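Local coordinates for protein acetamidase (Bacillus halodurans, PDB 2II1) that binds calcium ions and probably hydrolyses carbon–nitrogen bonds, other than peptide bonds, in linear amides, at residues I3-E8 and P20-Q25; G72-I77 and R213-P218; G97-S102 and G190-C195; I135-P140 and Y168-V173; M263-A268 and A283-A288. All coordinates share one frame; numbering follows the deposited sequence.

Interaction 1 of 5, residues I3-E8 and P20-Q25; sequences IRLSNE and PIASCQ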
# COMPACT_ATOMS: atom_id res chain seq x y z
N ILE A 3 35.92 -2.16 -0.83
CA ILE A 3 35.94 -1.68 -2.22
C ILE A 3 35.13 -0.36 -2.34
O ILE A 3 34.00 -0.29 -1.86
CB ILE A 3 35.38 -2.82 -3.15
CG1 ILE A 3 36.31 -4.04 -3.03
CG2 ILE A 3 35.23 -2.35 -4.60
CD1 ILE A 3 35.95 -5.18 -3.89
N ARG A 4 35.71 0.68 -2.95
CA ARG A 4 35.03 1.97 -3.10
C ARG A 4 34.89 2.40 -4.57
O ARG A 4 35.88 2.46 -5.30
CB ARG A 4 35.70 3.06 -2.29
CG ARG A 4 35.04 4.43 -2.44
CD ARG A 4 35.77 5.47 -1.62
NE ARG A 4 35.66 5.17 -0.20
CZ ARG A 4 34.76 5.68 0.64
NH1 ARG A 4 33.85 6.57 0.23
NH2 ARG A 4 34.76 5.29 1.90
N LEU A 5 33.65 2.71 -4.97
CA LEU A 5 33.31 3.18 -6.32
C LEU A 5 32.91 4.68 -6.28
O LEU A 5 32.02 5.07 -5.52
CB LEU A 5 32.15 2.35 -6.89
CG LEU A 5 32.28 0.81 -6.80
CD1 LEU A 5 31.24 0.09 -7.64
CD2 LEU A 5 33.64 0.35 -7.18
N SER A 6 33.56 5.48 -7.11
CA SER A 6 33.27 6.92 -7.18
C SER A 6 32.15 7.19 -8.15
O SER A 6 31.85 6.36 -9.01
CB SER A 6 34.51 7.72 -7.63
OG SER A 6 34.73 7.55 -9.01
N ASN A 7 31.54 8.38 -8.04
CA ASN A 7 30.37 8.72 -8.82
C ASN A 7 30.76 9.19 -10.22
O ASN A 7 29.90 9.61 -10.98
CB ASN A 7 29.48 9.75 -8.08
CG ASN A 7 30.14 11.11 -7.85
OD1 ASN A 7 31.10 11.47 -8.54
ND2 ASN A 7 29.63 11.86 -6.90
N GLU A 8 32.05 9.11 -10.52
CA GLU A 8 32.57 9.43 -11.85
C GLU A 8 32.27 8.34 -12.84
O GLU A 8 32.26 8.60 -14.04
CB GLU A 8 34.08 9.65 -11.79
CG GLU A 8 34.46 11.08 -11.44
CD GLU A 8 35.95 11.31 -11.31
OE1 GLU A 8 36.75 10.59 -11.96
OE2 GLU A 8 36.32 12.23 -10.55
N PRO A 20 32.71 -3.77 -16.21
CA PRO A 20 32.80 -3.51 -14.77
C PRO A 20 33.84 -2.46 -14.41
O PRO A 20 34.95 -2.48 -14.95
CB PRO A 20 33.22 -4.86 -14.20
CG PRO A 20 32.83 -5.85 -15.20
CD PRO A 20 32.96 -5.18 -16.54
N ILE A 21 33.49 -1.55 -13.51
CA ILE A 21 34.43 -0.54 -12.99
C ILE A 21 35.19 -1.11 -11.78
O ILE A 21 36.14 -0.51 -11.28
CB ILE A 21 33.72 0.80 -12.62
CG1 ILE A 21 32.76 0.62 -11.42
CG2 ILE A 21 32.95 1.36 -13.82
CD1 ILE A 21 31.97 1.88 -11.04
N ALA A 22 34.79 -2.29 -11.33
CA ALA A 22 35.35 -2.85 -10.12
C ALA A 22 34.86 -4.27 -9.91
O ALA A 22 33.84 -4.69 -10.50
CB ALA A 22 34.97 -2.02 -8.97
N SER A 23 35.61 -5.00 -9.10
CA SER A 23 35.32 -6.38 -8.77
C SER A 23 35.39 -6.54 -7.29
O SER A 23 36.15 -5.80 -6.64
CB SER A 23 36.35 -7.33 -9.37
OG SER A 23 36.39 -7.25 -10.77
N CYS A 24 34.61 -7.50 -6.77
CA CYS A 24 34.75 -7.96 -5.39
C CYS A 24 34.55 -9.47 -5.28
O CYS A 24 34.22 -10.14 -6.25
CB CYS A 24 33.79 -7.22 -4.45
SG CYS A 24 32.09 -7.65 -4.66
N GLN A 25 34.79 -9.99 -4.08
CA GLN A 25 34.45 -11.36 -3.74
C GLN A 25 33.16 -11.33 -2.95
O GLN A 25 32.80 -10.30 -2.39
CB GLN A 25 35.54 -12.01 -2.89
CG GLN A 25 36.96 -11.98 -3.47
CD GLN A 25 37.12 -12.74 -4.79
OE1 GLN A 25 36.56 -13.83 -4.98
NE2 GLN A 25 37.90 -12.17 -5.71
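L5 reaches from strand 3-5 to both I21 and A22, and its side chain can be followed from CB to its tips. CB already brushes the neighbouring segment, 4.2 Å from CD1 of I21. With CG anti to the carbonyl carbon (chi1 -49°), the branch then leans across the gap. CD1 runs obliquely over the end of the I21 chain, its closest point there being 3.9 Å from I21 CD1. The other methyl, CD2, drives into A22, where a single methyl stands to meet it, and stops 3.3 Å from A22 CB, tighter than normal van der Waals contact. Two residues back, I3 also points its CB at the opposite strand. Its CG1 is anti to the carbonyl carbon, so the ethyl arm points to the C24 side, while CG2 lies at the looser distance of 4.4 Å from A22 CB. An alanine in place of I3 would lack CG1, CG2 and CD1, and would probably loosen the packing against A22 and against V30 of strand 28-34, which I3 also touches. No hydrogen bond joins the two segments: strand 3-5 takes its backbone partners from T29, I31 and E33, while I21 is bonded to P63. The axes of the short strand segments are 8.2 Å apart and run 151° to each other, roughly antiparallel. The spacing and the largely apolar side-chain contact are those of two beta sheets packed face to face, here the edge of the large mixed sheet against the sheet that contains strands 22-25 and 60-67, as in a beta-sandwich.

Interaction 2 of 5, residues G72-I77 and R213-P218; sequences GDMLEI and RMFPLP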
# COMPACT_ATOMS: atom_id res chain seq x y z
N GLY A 72 21.91 -17.81 -12.50
CA GLY A 72 21.07 -18.64 -11.60
C GLY A 72 21.22 -18.38 -10.10
O GLY A 72 20.34 -18.76 -9.33
N ASP A 73 22.32 -17.75 -9.70
CA ASP A 73 22.55 -17.34 -8.30
C ASP A 73 21.67 -16.12 -8.01
O ASP A 73 20.99 -15.60 -8.89
CB ASP A 73 24.04 -16.99 -8.04
CG ASP A 73 25.00 -18.19 -8.23
OD1 ASP A 73 24.55 -19.30 -8.56
OD2 ASP A 73 26.23 -18.02 -8.06
N MSE A 74 21.70 -15.68 -6.77
CA MSE A 74 21.17 -14.38 -6.40
C MSE A 74 22.19 -13.63 -5.58
O MSE A 74 23.13 -14.24 -5.02
CB MSE A 74 19.81 -14.50 -5.68
CG MSE A 74 19.68 -15.53 -4.60
SE MSE A 74 18.03 -15.18 -3.52
CE MSE A 74 18.68 -15.89 -1.79
N LEU A 75 22.07 -12.30 -5.55
CA LEU A 75 22.89 -11.52 -4.64
C LEU A 75 22.08 -11.28 -3.40
O LEU A 75 20.87 -11.00 -3.47
CB LEU A 75 23.29 -10.18 -5.24
CG LEU A 75 24.29 -10.20 -6.39
CD1 LEU A 75 24.56 -8.78 -6.78
CD2 LEU A 75 25.59 -10.94 -6.03
N GLU A 76 22.75 -11.40 -2.26
CA GLU A 76 22.22 -11.01 -0.97
C GLU A 76 22.95 -9.74 -0.53
O GLU A 76 24.14 -9.76 -0.26
CB GLU A 76 22.41 -12.13 0.05
CG GLU A 76 21.97 -11.75 1.44
CD GLU A 76 22.28 -12.82 2.45
OE1 GLU A 76 23.44 -12.91 2.87
OE2 GLU A 76 21.37 -13.57 2.82
N ILE A 77 22.24 -8.62 -0.49
CA ILE A 77 22.88 -7.32 -0.31
C ILE A 77 22.37 -6.63 0.94
O ILE A 77 21.21 -6.25 1.04
CB ILE A 77 22.66 -6.40 -1.51
CG1 ILE A 77 23.10 -7.10 -2.80
CG2 ILE A 77 23.42 -5.07 -1.24
CD1 ILE A 77 22.31 -6.70 -4.06
N ARG A 213 18.65 -19.87 -5.68
CA ARG A 213 17.64 -18.86 -5.76
C ARG A 213 16.34 -19.35 -5.13
O ARG A 213 15.50 -19.95 -5.79
CB ARG A 213 17.42 -18.49 -7.20
CG ARG A 213 16.81 -17.17 -7.34
CD ARG A 213 16.65 -16.84 -8.77
NE ARG A 213 17.91 -16.49 -9.40
CZ ARG A 213 18.02 -16.12 -10.67
NH1 ARG A 213 16.94 -16.03 -11.42
NH2 ARG A 213 19.20 -15.83 -11.19
N MSE A 214 16.17 -19.04 -3.85
CA MSE A 214 15.10 -19.61 -3.02
C MSE A 214 13.71 -18.99 -3.19
O MSE A 214 12.69 -19.64 -2.90
CB MSE A 214 15.52 -19.48 -1.56
CG MSE A 214 14.89 -20.48 -0.63
SE MSE A 214 14.90 -19.78 1.17
CE MSE A 214 16.65 -18.73 1.09
N PHE A 215 13.64 -17.73 -3.61
CA PHE A 215 12.36 -17.06 -3.84
C PHE A 215 12.36 -16.21 -5.12
O PHE A 215 13.44 -15.96 -5.70
CB PHE A 215 11.94 -16.20 -2.62
CG PHE A 215 13.09 -15.73 -1.77
CD1 PHE A 215 13.94 -14.74 -2.21
CD2 PHE A 215 13.29 -16.27 -0.52
CE1 PHE A 215 14.99 -14.30 -1.41
CE2 PHE A 215 14.32 -15.85 0.28
CZ PHE A 215 15.19 -14.86 -0.17
N PRO A 216 11.17 -15.76 -5.56
CA PRO A 216 11.10 -14.88 -6.72
C PRO A 216 11.68 -13.52 -6.37
O PRO A 216 11.55 -13.07 -5.23
CB PRO A 216 9.60 -14.78 -7.00
CG PRO A 216 8.97 -15.87 -6.20
CD PRO A 216 9.83 -16.03 -5.01
N LEU A 217 12.34 -12.90 -7.34
CA LEU A 217 13.13 -11.71 -7.10
C LEU A 217 12.54 -10.57 -7.97
O LEU A 217 11.92 -10.84 -8.96
CB LEU A 217 14.58 -12.01 -7.52
CG LEU A 217 15.31 -13.13 -6.79
CD1 LEU A 217 16.73 -13.37 -7.34
CD2 LEU A 217 15.39 -12.73 -5.36
N PRO A 218 12.77 -9.28 -7.60
CA PRO A 218 13.49 -8.86 -6.42
C PRO A 218 12.75 -9.14 -5.15
O PRO A 218 11.53 -9.33 -5.15
CB PRO A 218 13.70 -7.35 -6.65
CG PRO A 218 13.49 -7.16 -8.14
CD PRO A 218 12.41 -8.13 -8.45
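M74, a selenomethionine at the start of strand 74-84, gives up more surface here than any other residue. CG sits in the crowded position between the backbone N and the carbonyl carbon (chi1 46°), which sends the chain out toward the loop 213-218. Its CB meets L217 CD1 at 3.7 Å, the two chains crossing at about a right angle. Farther out SE lies 3.8 Å from F215 CE1, and CE reaches the neighbouring ring atom, 4.0 Å from F215 CZ. SE stands 4.7 Å from the centroid of the F215 ring, at a slant to it: a Met-aromatic contact inside an aromatic cluster, since F215 also meets Y168 and F249 edge-to-face. The loop thus closes over the start of strand 74-84, an inner strand of the large mixed sheet between strands 201-210 and 166-170. R213 secures the backbone just before the strand. Its chain, bent at chi3 (-74°), brings the guanidinium side-on to one carbonyl oxygen, D73 O, which lies near the guanidinium plane. NH2 donates to D73 O at 2.9 Å within the carbonyl plane, whereas NE donates to D73 O at 3.2 Å from well above that plane. NH1 turns instead to a salt bridge with E172, while the D73 carboxylate pairs with K211. G72 passes close by, its CA 3.4 Å from R213 NH2.

Interaction 3 of 5, residues G97-S102 and G190-C195; sequences GALGES and GEILIC
A single direct hydrogen bond joins the two loops: A98 N donates its N-H to I192 O at 2.9 Å, arriving nearly along the C=O axis (168° at the oxygen). The A98 methyl comes in beside that N-H, its CB 3.3 Å from I192 O and also against I192 CB. Just before it, the CA of G97 makes a CH···O contact with L193 O at 3.5 Å. A CB at G97 would run into that same L193 oxygen. Beside the polar pair, L99 and I192 cross obliquely and touch tip to tip, with L99 CD1 3.7 Å from I192 CD1. I194 CD1 rests against the backbone of G97, 3.8 Å from G97 N. A water lies 3.0 Å from L193 O, to which it can donate though other acceptors compete, and accepts a weak bond from L99 N. What presents these groups is a pair of type I beta turns, G97 to G100 and E191 to I194. Farther out, the I194 side chain comes within about 8 Å of a bound calcium ion. The second subunit lies against the contact: L99 packs on its G262, L193 on its M263, and C195 O accepts a hydrogen bond from its S266, all on helix 258-268. Within the chain, the first loop links strands 87-92 and 107-114 and the second links strands 176-184 and 198-199, with L193 laid on M90 and A92 of strand 87-92.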
# COMPACT_ATOMS: atom_id res chain seq x y z
N GLY A 97 3.73 12.38 -13.39
CA GLY A 97 3.33 11.82 -12.10
C GLY A 97 1.83 11.73 -11.99
O GLY A 97 1.11 12.09 -12.91
N ALA A 98 1.37 11.27 -10.83
CA ALA A 98 -0.05 11.09 -10.55
C ALA A 98 -0.83 12.39 -10.59
O ALA A 98 -2.01 12.38 -10.92
CB ALA A 98 -0.23 10.45 -9.17
N LEU A 99 -0.20 13.51 -10.22
CA LEU A 99 -0.86 14.83 -10.24
C LEU A 99 -0.65 15.62 -11.54
O LEU A 99 -1.01 16.80 -11.62
CB LEU A 99 -0.40 15.69 -9.04
CG LEU A 99 -0.84 15.13 -7.67
CD1 LEU A 99 -0.24 15.97 -6.53
CD2 LEU A 99 -2.37 15.03 -7.57
N GLY A 100 -0.11 14.98 -12.57
CA GLY A 100 0.17 15.64 -13.85
C GLY A 100 -0.86 16.60 -14.39
O GLY A 100 -0.53 17.71 -14.81
N GLU A 101 -2.12 16.18 -14.37
CA GLU A 101 -3.18 16.97 -14.93
C GLU A 101 -3.79 17.94 -13.93
O GLU A 101 -4.68 18.69 -14.27
CB GLU A 101 -4.29 16.08 -15.51
CG GLU A 101 -3.79 14.97 -16.44
CD GLU A 101 -2.91 15.46 -17.59
OE1 GLU A 101 -3.17 16.56 -18.13
OE2 GLU A 101 -1.94 14.75 -17.95
N SER A 102 -3.32 17.93 -12.68
CA SER A 102 -3.83 18.86 -11.67
C SER A 102 -2.85 20.03 -11.45
O SER A 102 -3.24 21.09 -10.96
CB SER A 102 -4.07 18.12 -10.34
OG SER A 102 -4.68 16.85 -10.57
N GLY A 190 4.23 5.19 -3.19
CA GLY A 190 3.59 5.81 -4.33
C GLY A 190 4.44 6.82 -5.08
O GLY A 190 4.28 6.96 -6.29
N GLU A 191 5.34 7.51 -4.39
CA GLU A 191 6.16 8.54 -5.06
C GLU A 191 5.30 9.37 -6.04
O GLU A 191 5.68 9.62 -7.20
CB GLU A 191 7.31 7.88 -5.82
CG GLU A 191 8.43 8.84 -6.14
CD GLU A 191 9.54 8.20 -6.92
OE1 GLU A 191 9.24 7.27 -7.71
OE2 GLU A 191 10.71 8.64 -6.75
N ILE A 192 4.14 9.81 -5.55
CA ILE A 192 3.05 10.25 -6.43
C ILE A 192 3.33 11.49 -7.29
O ILE A 192 2.79 11.60 -8.36
CB ILE A 192 1.67 10.39 -5.69
CG1 ILE A 192 1.68 11.51 -4.63
CG2 ILE A 192 1.25 9.04 -5.14
CD1 ILE A 192 1.42 12.96 -5.18
N LEU A 193 4.18 12.40 -6.83
CA LEU A 193 4.47 13.60 -7.62
C LEU A 193 5.34 13.27 -8.84
O LEU A 193 5.16 13.88 -9.90
CB LEU A 193 5.13 14.68 -6.74
CG LEU A 193 5.47 16.05 -7.34
CD1 LEU A 193 4.23 16.75 -7.71
CD2 LEU A 193 6.28 16.90 -6.40
N ILE A 194 6.23 12.28 -8.69
CA ILE A 194 7.27 11.84 -9.68
C ILE A 194 8.64 11.65 -9.01
O ILE A 194 9.50 10.92 -9.49
CB ILE A 194 7.42 12.77 -10.96
CG1 ILE A 194 8.17 12.05 -12.10
CG2 ILE A 194 8.07 14.13 -10.59
CD1 ILE A 194 7.29 11.10 -12.94
N CYS A 195 8.85 12.27 -7.86
CA CYS A 195 10.16 12.18 -7.25
C CYS A 195 10.04 12.10 -5.73
O CYS A 195 8.98 12.40 -5.15
CB CYS A 195 10.95 13.42 -7.67
SG CYS A 195 10.22 15.00 -7.17
O HOH W 1 2.30 14.63 -10.45

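Interaction 4 of 5, residues I135-P140 and Y168-V173; sequences IGTAPP and YLPVEV
Two sheets meet face to face here: strand 131-136 belongs to the sheet that includes strands 153-155 and 176-184, strand 166-170 to the large mixed sheet, and both chains continue past their strand ends side by side, 36° apart in direction. The apolar contacts come first. L169, with CG anti to the carbonyl carbon, sets CD1 over the backbone of G136, 3.6 Å from G136 CA. The L169 and T137 side chains run past each other in opposite directions, with L169 CB 3.9 Å from T137 CG2. Farther along, A138 CB is 4.0 Å from V173 CG2, while the other V173 methyl, CG1, faces the carbonyl oxygens of A138 and P139. At the outer end the P140 ring lies alongside E172 and points the same way, with P140 CD 3.7 Å from E172 CB; the E172 chain then bends at chi2 (-62°), its carboxylate going to R213 rather than to this partner. I135, at the inner end, packs on L178 and L180 of strand 176-184, its side chain about 8 Å from that of the calcium ligand D182. The polar contacts are two, both made to backbone groups. A water ties the loops together, donating to A138 O at 2.9 Å and accepting from E172 N at 2.7 Å. The direct bond comes from T137, whose hydroxyl occupies the crowded position (chi1 59°) between backbone N and carbonyl carbon: OG1 donates to P170 O at 2.7 Å, in the plane of that carbonyl.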
# COMPACT_ATOMS: atom_id res chain seq x y z
N ILE A 135 18.40 0.24 -7.74
CA ILE A 135 19.35 -0.81 -7.46
C ILE A 135 19.03 -1.99 -8.39
O ILE A 135 17.90 -2.43 -8.44
CB ILE A 135 19.31 -1.23 -5.97
CG1 ILE A 135 20.51 -2.13 -5.63
CG2 ILE A 135 17.98 -1.87 -5.62
CD1 ILE A 135 20.72 -2.37 -4.17
N GLY A 136 20.03 -2.51 -9.12
CA GLY A 136 19.76 -3.58 -10.06
C GLY A 136 20.99 -4.29 -10.57
O GLY A 136 22.12 -3.79 -10.43
N THR A 137 20.75 -5.48 -11.13
CA THR A 137 21.76 -6.26 -11.84
C THR A 137 21.44 -6.22 -13.35
O THR A 137 20.39 -5.70 -13.76
CB THR A 137 21.79 -7.72 -11.31
OG1 THR A 137 20.50 -8.33 -11.46
CG2 THR A 137 22.19 -7.73 -9.81
N ALA A 138 22.36 -6.73 -14.17
CA ALA A 138 22.19 -6.71 -15.62
C ALA A 138 21.17 -7.76 -16.09
O ALA A 138 21.27 -8.94 -15.70
CB ALA A 138 23.54 -6.95 -16.33
N PRO A 139 20.22 -7.35 -16.96
CA PRO A 139 19.26 -8.32 -17.50
C PRO A 139 19.97 -9.23 -18.49
O PRO A 139 20.99 -8.81 -19.04
CB PRO A 139 18.18 -7.45 -18.18
CG PRO A 139 18.58 -6.01 -17.96
CD PRO A 139 20.01 -6.00 -17.52
N PRO A 140 19.47 -10.47 -18.70
CA PRO A 140 20.17 -11.35 -19.64
C PRO A 140 20.00 -10.92 -21.09
O PRO A 140 20.87 -11.20 -21.93
CB PRO A 140 19.53 -12.73 -19.39
CG PRO A 140 18.22 -12.46 -18.80
CD PRO A 140 18.28 -11.12 -18.12
N TYR A 168 17.50 -8.72 -2.19
CA TYR A 168 17.87 -9.87 -3.02
C TYR A 168 17.58 -9.62 -4.50
O TYR A 168 16.45 -9.37 -4.85
CB TYR A 168 17.13 -11.12 -2.56
CG TYR A 168 17.31 -11.48 -1.09
CD1 TYR A 168 16.46 -10.95 -0.13
CD2 TYR A 168 18.30 -12.36 -0.69
CE1 TYR A 168 16.61 -11.27 1.22
CE2 TYR A 168 18.46 -12.69 0.67
CZ TYR A 168 17.60 -12.13 1.61
OH TYR A 168 17.73 -12.45 2.94
N LEU A 169 18.62 -9.68 -5.36
CA LEU A 169 18.50 -9.50 -6.83
C LEU A 169 19.01 -10.74 -7.59
O LEU A 169 19.84 -11.46 -7.06
CB LEU A 169 19.32 -8.30 -7.29
CG LEU A 169 18.85 -6.93 -6.81
CD1 LEU A 169 19.85 -5.88 -7.25
CD2 LEU A 169 17.41 -6.66 -7.33
N PRO A 170 18.52 -10.96 -8.83
CA PRO A 170 18.98 -12.12 -9.60
C PRO A 170 20.38 -11.90 -10.16
O PRO A 170 20.79 -10.76 -10.42
CB PRO A 170 17.96 -12.20 -10.74
CG PRO A 170 17.57 -10.78 -10.94
CD PRO A 170 17.56 -10.16 -9.60
N VAL A 171 21.12 -12.98 -10.30
CA VAL A 171 22.32 -12.99 -11.12
C VAL A 171 21.92 -13.68 -12.41
O VAL A 171 21.66 -14.89 -12.42
CB VAL A 171 23.46 -13.79 -10.45
CG1 VAL A 171 24.69 -13.97 -11.40
CG2 VAL A 171 23.87 -13.11 -9.20
N GLU A 172 21.85 -12.91 -13.50
CA GLU A 172 21.45 -13.44 -14.80
C GLU A 172 22.60 -13.45 -15.81
O GLU A 172 22.49 -14.10 -16.83
CB GLU A 172 20.28 -12.63 -15.35
CG GLU A 172 19.02 -12.67 -14.50
CD GLU A 172 18.43 -14.07 -14.32
OE1 GLU A 172 18.81 -15.01 -15.05
OE2 GLU A 172 17.56 -14.25 -13.46
N VAL A 173 23.67 -12.72 -15.53
CA VAL A 173 24.89 -12.78 -16.33
C VAL A 173 26.01 -13.00 -15.31
O VAL A 173 25.89 -12.53 -14.18
CB VAL A 173 25.09 -11.48 -17.19
CG1 VAL A 173 23.76 -11.05 -17.86
CG2 VAL A 173 25.62 -10.34 -16.39
O HOH W 2 22.85 -10.39 -13.74

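Interaction 5 of 5, residues M263-A268 and A283-A288; sequences MLLSGA and ARFSLA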
# COMPACT_ATOMS: atom_id res chain seq x y z
N MSE A 263 -4.76 -18.00 2.12
CA MSE A 263 -5.49 -17.62 3.34
C MSE A 263 -4.58 -16.91 4.32
O MSE A 263 -4.97 -15.91 4.94
CB MSE A 263 -6.10 -18.86 4.00
CG MSE A 263 -7.29 -19.37 3.29
SE MSE A 263 -7.98 -20.93 4.16
CE MSE A 263 -9.49 -21.31 2.89
N LEU A 264 -3.36 -17.39 4.45
CA LEU A 264 -2.43 -16.75 5.36
C LEU A 264 -2.15 -15.32 4.89
O LEU A 264 -2.14 -14.42 5.73
CB LEU A 264 -1.14 -17.55 5.53
CG LEU A 264 -0.16 -16.92 6.51
CD1 LEU A 264 -0.68 -16.95 7.95
CD2 LEU A 264 1.24 -17.57 6.41
N LEU A 265 -1.93 -15.13 3.59
CA LEU A 265 -1.62 -13.82 3.01
C LEU A 265 -2.79 -12.84 3.15
O LEU A 265 -2.60 -11.70 3.58
CB LEU A 265 -1.27 -13.96 1.51
CG LEU A 265 -0.00 -14.74 1.11
CD1 LEU A 265 0.40 -14.46 -0.34
CD2 LEU A 265 1.13 -14.47 2.06
N SER A 266 -3.97 -13.29 2.74
CA SER A 266 -5.20 -12.50 2.85
C SER A 266 -5.48 -12.11 4.29
O SER A 266 -5.95 -10.99 4.57
CB SER A 266 -6.36 -13.29 2.27
OG SER A 266 -7.33 -12.43 1.74
N GLY A 267 -5.18 -13.01 5.22
CA GLY A 267 -5.42 -12.74 6.64
C GLY A 267 -4.34 -12.00 7.42
O GLY A 267 -4.65 -11.34 8.42
N ALA A 268 -3.08 -12.13 7.02
CA ALA A 268 -1.95 -11.74 7.86
C ALA A 268 -0.92 -10.89 7.11
O ALA A 268 -0.08 -10.28 7.73
CB ALA A 268 -1.26 -13.03 8.39
N ALA A 283 5.00 -2.78 -6.91
CA ALA A 283 4.21 -3.15 -5.74
C ALA A 283 5.00 -4.18 -4.96
O ALA A 283 5.92 -4.81 -5.52
CB ALA A 283 2.87 -3.74 -6.16
N ARG A 284 4.69 -4.31 -3.67
CA ARG A 284 5.31 -5.37 -2.83
C ARG A 284 4.33 -6.02 -1.89
O ARG A 284 3.48 -5.35 -1.31
CB ARG A 284 6.55 -4.90 -2.04
CG ARG A 284 6.37 -3.74 -1.10
CD ARG A 284 7.68 -2.98 -0.91
NE ARG A 284 7.58 -2.04 0.22
CZ ARG A 284 6.97 -0.86 0.18
NH1 ARG A 284 6.42 -0.42 -0.94
NH2 ARG A 284 6.90 -0.10 1.26
N PHE A 285 4.46 -7.34 -1.74
CA PHE A 285 3.70 -8.05 -0.71
C PHE A 285 4.63 -8.37 0.44
O PHE A 285 5.67 -9.00 0.24
CB PHE A 285 3.07 -9.36 -1.21
CG PHE A 285 1.95 -9.82 -0.33
CD1 PHE A 285 2.20 -10.53 0.83
CD2 PHE A 285 0.66 -9.44 -0.61
CE1 PHE A 285 1.16 -10.87 1.68
CE2 PHE A 285 -0.36 -9.80 0.20
CZ PHE A 285 -0.11 -10.54 1.35
N SER A 286 4.18 -8.00 1.65
CA SER A 286 4.95 -8.09 2.87
C SER A 286 4.28 -9.00 3.91
O SER A 286 3.07 -8.86 4.20
CB SER A 286 5.15 -6.69 3.44
OG SER A 286 5.76 -6.71 4.70
N LEU A 287 5.07 -9.93 4.46
CA LEU A 287 4.62 -10.78 5.56
C LEU A 287 5.68 -10.83 6.69
O LEU A 287 6.87 -10.93 6.42
CB LEU A 287 4.32 -12.17 5.02
CG LEU A 287 3.71 -13.19 5.98
CD1 LEU A 287 2.22 -12.86 6.34
CD2 LEU A 287 3.87 -14.57 5.38
N ALA A 288 5.21 -10.80 7.95
CA ALA A 288 6.06 -10.81 9.15
C ALA A 288 6.97 -12.04 9.23
O ALA A 288 6.54 -13.16 8.98
CB ALA A 288 5.20 -10.72 10.40
O HOH W 3 2.59 -9.54 7.88
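Helix 258-268 lies on one face of the large mixed sheet, a helix-on-sheet layer in which its last turns cross strand 281-288 almost at a right angle (87°), with axes 9.2 Å apart. The contact is made by alternate residues of the strand, F285 and L287, both with CG anti to the backbone N and both pointing at the helix. F285 (chi1 -160°) thereby pushes its ring under L265. That leucine has CG anti to its carbonyl carbon (chi1 -65°), which folds the side chain over the end of the ring: CB is 3.6 Å from F285 CZ and CD2 equally close, 3.6 Å from F285 CE1. CD1 overhangs one ring face near its rim, whereas the backbone oxygen of L265 sits at the ring edge, in plane, 3.5 Å from F285 CZ. L265 also packs on M246, A247 and L250 of helix 235-253; an alanine here, keeping only CB, would lose CD1 over the ring face and CD2 at CE1, and would probably loosen the packing on F285 and on helix 235-253. L287 divides its two methyls by its second torsion. CD2 meets L264 CD2 at 4.1 Å, that chain crossing it at about a right angle and likewise holding CG anti to its backbone N. CD1 turns to A268 instead and lies 3.7 Å from A268 O. The same oxygen has a polar partner too, a water that donates to A268 O at 2.8 Å and accepts from A288 N at 2.9 Å.

Interactions 2 and 4 form one continuous block, their centres 9 Å apart. They are joined by the salt bridge from R213 NH1 to E172 OE2 (2.8 Å) and by a probable hydrogen bond from L75 N to L169 O (2.8 Å) between adjacent strands. Interaction 1 joins the same two sheets as interaction 4, 16 Å from it between centres, and interaction 5 reaches the large sheet 37 Å from interaction 1 between centres. Interaction 3 lies off that sheet, yet nearest the metals: the side chain of I194 is closer to a calcium ion than that of I135 of interaction 4, about 10 Å away. Interactions 3 and 5 both touch the second subunit, helix 263-268 of one chain meeting loop 190-195 of the other.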